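Long-range contacts in phosphoprotein (Spring viremia of carp virus, PDB 7C5Z), which probably acts as the polymerase cofactor and nucleoprotein chaperone in viral RNA replication, the part seen here being its dimeric central domain: residues G27-R32 against L80-S85; N34-V39 against D74-F79. All blocks are in the same frame, centred on the assembly; numbering follows the deposited sequence.

Interaction 1: G27-R32 against L80-S85; sequences GGTYVR and LPHKPS
Gly-28 and Thr-29 of strand 28-33 pair antiparallel with Pro-81 and Leu-80 where strand 28-33 begins and strand 76-81 ends, at one end of the sheet's central pair. Thr-29 and Leu-80 form the hydrogen-bonded pair: Leu-80 N to Thr-29 O is 2.8 Å and nearly straight, and the return bond from Thr-29 N to Leu-80 O is 2.9 Å. Beyond the last pair the bonding goes on, His-82 N giving its proton to Gly-27 O at 2.9 Å. A water also donates to Gly-27 O and accepts from Lys-83 N, so two donors grip that carbonyl.

The His-82 ring, its CG anti to the backbone carbonyl carbon (chi1 -62°), lies over Gly-28, with Gly-27 C coming obliquely to the ring. Gly-28 CA sits 3.4 Å above the ring centroid, a CH-pi contact over one face. The strands run close here, with 4.0 Å between Gly-28 CA and Pro-81 CA. Farther along, Val-31 CG2 rests against Leu-80 CD1 at 3.9 Å.

Thr-29 OG1 hydrogen-bonds Asn-24 OD1 on the outer strand 21-25. Lys-61 of the second subunit, at the end of that subunit's helix 41-62, bonds Thr-29 OG1 and His-82 ND1, and its neighbour Tyr-62 bonds Pro-81 O and packs on Leu-80, placing this end of the sheet at the dimer interface.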
loop_
_atom_site.group_PDB
_atom_site.type_symbol
_atom_site.label_atom_id
_atom_site.label_comp_id
_atom_site.label_asym_id
_atom_site.label_seq_id
_atom_site.Cartn_x
_atom_site.Cartn_y
_atom_site.Cartn_z
ATOM N N GLY A 27 0.714 -19.922 -11.042
ATOM C CA GLY A 27 -0.628 -19.378 -11.041
ATOM C C GLY A 27 -0.749 -17.884 -10.837
ATOM O O GLY A 27 -1.878 -17.385 -10.715
ATOM N N GLY A 28 0.358 -17.146 -10.797
ATOM C CA GLY A 28 0.198 -15.707 -10.680
ATOM C C GLY A 28 1.499 -14.947 -10.836
ATOM O O GLY A 28 2.566 -15.511 -11.096
ATOM N N THR A 29 1.374 -13.637 -10.683
ATOM C CA THR A 29 2.497 -12.715 -10.683
ATOM C C THR A 29 2.858 -12.380 -9.245
ATOM O O THR A 29 1.979 -12.045 -8.440
ATOM C CB THR A 29 2.126 -11.441 -11.451
ATOM O OG1 THR A 29 1.719 -11.797 -12.787
ATOM C CG2 THR A 29 3.296 -10.499 -11.534
ATOM N N TYR A 30 4.142 -12.456 -8.932
ATOM C CA TYR A 30 4.639 -12.066 -7.621
ATOM C C TYR A 30 5.331 -10.717 -7.733
ATOM O O TYR A 30 6.193 -10.529 -8.605
ATOM C CB TYR A 30 5.613 -13.102 -7.069
ATOM C CG TYR A 30 4.981 -14.419 -6.665
ATOM C CD1 TYR A 30 4.678 -15.393 -7.610
ATOM C CD2 TYR A 30 4.715 -14.683 -5.330
ATOM C CE1 TYR A 30 4.107 -16.601 -7.225
ATOM C CE2 TYR A 30 4.160 -15.885 -4.940
ATOM C CZ TYR A 30 3.856 -16.825 -5.887
ATOM O OH TYR A 30 3.300 -18.008 -5.447
ATOM N N VAL A 31 4.956 -9.792 -6.852
ATOM C CA VAL A 31 5.495 -8.434 -6.826
ATOM C C VAL A 31 6.222 -8.277 -5.502
ATOM O O VAL A 31 5.576 -8.223 -4.447
ATOM C CB VAL A 31 4.376 -7.397 -6.960
ATOM C CG1 VAL A 31 4.938 -5.982 -6.958
ATOM C CG2 VAL A 31 3.545 -7.698 -8.218
ATOM N N ARG A 32 7.550 -8.204 -5.542
ATOM C CA ARG A 32 8.356 -8.160 -4.332
ATOM C C ARG A 32 8.952 -6.775 -4.134
ATOM O O ARG A 32 9.600 -6.231 -5.040
ATOM C CB ARG A 32 9.474 -9.195 -4.358
ATOM C CG ARG A 32 10.221 -9.252 -3.025
ATOM C CD ARG A 32 11.200 -10.425 -2.970
ATOM N NE ARG A 32 10.519 -11.717 -2.878
ATOM C CZ ARG A 32 11.099 -12.826 -2.428
ATOM N NH1 ARG A 32 12.357 -12.793 -2.011
ATOM N NH2 ARG A 32 10.409 -13.960 -2.383
ATOM N N LEU A 80 -0.467 -11.838 -7.144
ATOM C CA LEU A 80 -1.586 -11.456 -7.999
ATOM C C LEU A 80 -1.963 -12.646 -8.875
ATOM O O LEU A 80 -1.267 -12.933 -9.858
ATOM C CB LEU A 80 -1.202 -10.253 -8.868
ATOM C CG LEU A 80 -0.619 -9.011 -8.174
ATOM C CD1 LEU A 80 -0.249 -7.978 -9.227
ATOM C CD2 LEU A 80 -1.622 -8.439 -7.222
ATOM N N PRO A 81 -3.040 -13.370 -8.578
ATOM C CA PRO A 81 -3.359 -14.564 -9.377
ATOM C C PRO A 81 -3.724 -14.218 -10.815
ATOM O O PRO A 81 -4.322 -13.174 -11.096
ATOM C CB PRO A 81 -4.550 -15.191 -8.636
ATOM C CG PRO A 81 -5.108 -14.104 -7.767
ATOM C CD PRO A 81 -3.991 -13.130 -7.477
ATOM N N HIS A 82 -3.355 -15.126 -11.736
ATOM C CA HIS A 82 -3.708 -14.916 -13.138
ATOM C C HIS A 82 -5.217 -14.985 -13.340
ATOM O O HIS A 82 -5.776 -14.232 -14.143
ATOM C CB HIS A 82 -3.043 -15.954 -14.047
ATOM C CG HIS A 82 -1.542 -15.934 -14.037
ATOM N ND1 HIS A 82 -0.800 -14.770 -14.098
ATOM C CD2 HIS A 82 -0.646 -16.948 -14.023
ATOM C CE1 HIS A 82 0.487 -15.072 -14.094
ATOM N NE2 HIS A 82 0.608 -16.386 -14.055
ATOM N N LYS A 83 -5.887 -15.880 -12.616
ATOM C CA LYS A 83 -7.299 -16.140 -12.877
ATOM C C LYS A 83 -8.169 -15.681 -11.712
ATOM O O LYS A 83 -7.700 -15.609 -10.573
ATOM C CB LYS A 83 -7.534 -17.633 -13.134
ATOM C CG LYS A 83 -6.547 -18.226 -14.125
ATOM C CD LYS A 83 -6.724 -19.721 -14.274
ATOM C CE LYS A 83 -6.763 -20.114 -15.739
ATOM N NZ LYS A 83 -6.267 -21.501 -15.941
ATOM N N PRO A 84 -9.436 -15.363 -11.964
ATOM C CA PRO A 84 -10.315 -14.891 -10.887
ATOM C C PRO A 84 -10.644 -16.003 -9.905
ATOM O O PRO A 84 -10.403 -17.191 -10.142
ATOM C CB PRO A 84 -11.572 -14.417 -11.627
ATOM C CG PRO A 84 -11.159 -14.282 -13.066
ATOM C CD PRO A 84 -10.103 -15.312 -13.276
ATOM N N SER A 85 -11.232 -15.601 -8.783
ATOM C CA SER A 85 -11.556 -16.558 -7.726
ATOM C C SER A 85 -12.621 -17.544 -8.192
ATOM O O SER A 85 -13.507 -17.174 -8.957
ATOM C CB SER A 85 -12.031 -15.830 -6.470
ATOM O OG SER A 85 -11.326 -14.614 -6.309
HETATM O O HOH W 1 -4.423 -18.171 -10.973
#

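Interaction 2: N34-V39 against D74-F79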
loop_
_atom_site.group_PDB
_atom_site.type_symbol
_atom_site.label_atom_id
_atom_site.label_comp_id
_atom_site.label_asym_id
_atom_site.label_seq_id
_atom_site.Cartn_x
_atom_site.Cartn_y
_atom_site.Cartn_z
ATOM N N ASN A 34 11.701 -5.112 -2.175
ATOM C CA ASN A 34 12.943 -5.383 -1.463
ATOM C C ASN A 34 13.482 -4.124 -0.798
ATOM O O ASN A 34 12.994 -3.011 -1.007
ATOM C CB ASN A 34 13.995 -5.926 -2.421
ATOM C CG ASN A 34 13.678 -7.325 -2.892
ATOM O OD1 ASN A 34 13.432 -8.214 -2.071
ATOM N ND2 ASN A 34 13.674 -7.535 -4.207
ATOM N N GLY A 35 14.510 -4.315 0.015
ATOM C CA GLY A 35 15.244 -3.188 0.561
ATOM C C GLY A 35 14.692 -2.601 1.838
ATOM O O GLY A 35 15.025 -1.456 2.169
ATOM N N LEU A 36 13.883 -3.352 2.581
ATOM C CA LEU A 36 13.185 -2.844 3.756
ATOM C C LEU A 36 13.904 -3.159 5.062
ATOM O O LEU A 36 13.341 -2.913 6.133
ATOM C CB LEU A 36 11.762 -3.413 3.813
ATOM C CG LEU A 36 10.967 -3.329 2.506
ATOM C CD1 LEU A 36 9.561 -3.873 2.740
ATOM C CD2 LEU A 36 10.915 -1.911 1.980
ATOM N N GLY A 37 15.139 -3.662 5.000
ATOM C CA GLY A 37 15.818 -4.094 6.217
ATOM C C GLY A 37 16.066 -2.990 7.235
ATOM O O GLY A 37 16.103 -3.255 8.441
ATOM N N ASN A 38 16.253 -1.752 6.782
ATOM C CA ASN A 38 16.545 -0.652 7.697
ATOM C C ASN A 38 15.340 0.250 7.953
ATOM O O ASN A 38 15.473 1.281 8.627
ATOM C CB ASN A 38 17.731 0.154 7.176
ATOM C CG ASN A 38 19.047 -0.558 7.423
ATOM O OD1 ASN A 38 19.842 -0.767 6.508
ATOM N ND2 ASN A 38 19.266 -0.967 8.669
ATOM N N VAL A 39 14.166 -0.127 7.452
ATOM C CA VAL A 39 12.932 0.585 7.758
ATOM C C VAL A 39 12.576 0.355 9.222
ATOM O O VAL A 39 12.678 -0.770 9.731
ATOM C CB VAL A 39 11.817 0.099 6.811
ATOM C CG1 VAL A 39 10.429 0.500 7.302
ATOM C CG2 VAL A 39 12.063 0.628 5.399
ATOM N N ASP A 74 13.256 -8.438 5.290
ATOM C CA ASP A 74 13.627 -7.253 4.523
ATOM C C ASP A 74 12.818 -7.065 3.244
ATOM O O ASP A 74 13.185 -6.222 2.418
ATOM C CB ASP A 74 15.131 -7.243 4.200
ATOM C CG ASP A 74 15.595 -8.454 3.412
ATOM O OD1 ASP A 74 14.852 -8.964 2.546
ATOM O OD2 ASP A 74 16.752 -8.874 3.646
ATOM N N PHE A 75 11.727 -7.798 3.060
ATOM C CA PHE A 75 10.879 -7.565 1.895
ATOM C C PHE A 75 9.419 -7.833 2.244
ATOM O O PHE A 75 9.101 -8.487 3.239
ATOM C CB PHE A 75 11.311 -8.422 0.695
ATOM C CG PHE A 75 11.041 -9.893 0.865
ATOM C CD1 PHE A 75 9.834 -10.441 0.466
ATOM C CD2 PHE A 75 12.010 -10.720 1.406
ATOM C CE1 PHE A 75 9.600 -11.803 0.604
ATOM C CE2 PHE A 75 11.780 -12.068 1.558
ATOM C CZ PHE A 75 10.576 -12.609 1.157
ATOM N N LEU A 76 8.534 -7.299 1.407
ATOM C CA LEU A 76 7.117 -7.649 1.386
ATOM C C LEU A 76 6.774 -8.107 -0.021
ATOM O O LEU A 76 7.284 -7.552 -0.998
ATOM C CB LEU A 76 6.219 -6.459 1.779
ATOM C CG LEU A 76 6.404 -5.949 3.221
ATOM C CD1 LEU A 76 5.812 -4.551 3.414
ATOM C CD2 LEU A 76 5.815 -6.955 4.217
ATOM N N GLU A 77 5.918 -9.113 -0.140
ATOM C CA GLU A 77 5.628 -9.691 -1.447
ATOM C C GLU A 77 4.127 -9.843 -1.643
ATOM O O GLU A 77 3.436 -10.380 -0.774
ATOM C CB GLU A 77 6.322 -11.041 -1.588
ATOM C CG GLU A 77 6.121 -11.704 -2.917
ATOM C CD GLU A 77 6.943 -12.963 -3.019
ATOM O OE1 GLU A 77 8.024 -12.906 -3.628
ATOM O OE2 GLU A 77 6.514 -14.007 -2.470
ATOM N N VAL A 78 3.620 -9.370 -2.779
ATOM C CA VAL A 78 2.200 -9.468 -3.112
ATOM C C VAL A 78 2.030 -10.503 -4.221
ATOM O O VAL A 78 2.805 -10.515 -5.185
ATOM C CB VAL A 78 1.627 -8.107 -3.530
ATOM C CG1 VAL A 78 0.167 -8.233 -3.950
ATOM C CG2 VAL A 78 1.742 -7.116 -2.372
ATOM N N PHE A 79 1.036 -11.385 -4.071
ATOM C CA PHE A 79 0.694 -12.374 -5.090
ATOM C C PHE A 79 -0.571 -11.943 -5.825
ATOM O O PHE A 79 -1.615 -11.706 -5.203
ATOM C CB PHE A 79 0.514 -13.763 -4.469
ATOM C CG PHE A 79 0.009 -14.790 -5.425
ATOM C CD1 PHE A 79 0.847 -15.330 -6.390
ATOM C CD2 PHE A 79 -1.311 -15.220 -5.363
ATOM C CE1 PHE A 79 0.384 -16.292 -7.274
ATOM C CE2 PHE A 79 -1.783 -16.184 -6.257
ATOM C CZ PHE A 79 -0.949 -16.713 -7.197
#
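The Phe-75 ring and the Asn-34 amide are the flat groups here, lying side by side and pointing the same way with their planes 68° apart. Asn-34 OD1 approaches the ring obliquely and comes nearest not to the ring but to Phe-75 CB, at 3.5 Å. Asp-74 OD1 lies in the ring plane at an edge, a neighbour from the same segment. Phe-75 CG stands between its own backbone N and carbonyl carbon, and the ring makes a cation-pi contact with Arg-32 of strand 28-33.

A backbone hydrogen bond runs across the contact from Leu-36 N to Asp-74 O at 3.0 Å. The donor is tilted 34° from the carbonyl plane. Leu-36 also covers that oxygen with carbon, its CB lying 3.4 Å from Asp-74 O. With CG anti to the carbonyl carbon of its own residue (chi1 -48°), Leu-36 brings CG to 3.6 Å from Asp-74 O. Farther out on the same side chain, Leu-36 CD1 meets Leu-76 CG at 3.8 Å, and the two leucine side chains cross at about a right angle. On the exposed side, Asp-74 CB packs 3.7 Å from Gly-37 N, within a type I turn from Leu-36 to Val-39 that is closed by a bond from Val-39 N to Leu-36 O.

This contact joins the loop between strand 28-33 and helix 41-62 to the residues leading into strand 76-81. Leu-36 and Leu-76 face the helix, touching Lys-44 and Ser-48 respectively; Leu-36 also meets Leu-11 of the N-terminal region, and Leu-76 meets Asp-70 on strand 67-70.

Both contacts hold strand 76-81 to the chain of strand 28-33 and what follows it, at opposite ends of the pairing, their centres about 18 Å apart. Interaction 1 is regular sheet pairing, bound mainly through the backbone; interaction 2 joins a loop to the entry of the strand, with a backbone hydrogen bond and leucine packing. Each is partly buried, and interaction 2 lies nearer the centre of the chain. Between them the strands stay joined: Val-31 N probably bonds Val-78 O, Arg-32 NE forms a salt bridge with Glu-77 OE1, and the rings of Tyr-30 and Phe-79 meet. The second subunit reaches both, through hydrogen bonds at interaction 1 and by packing on Val-39 and Val-78 beside interaction 2.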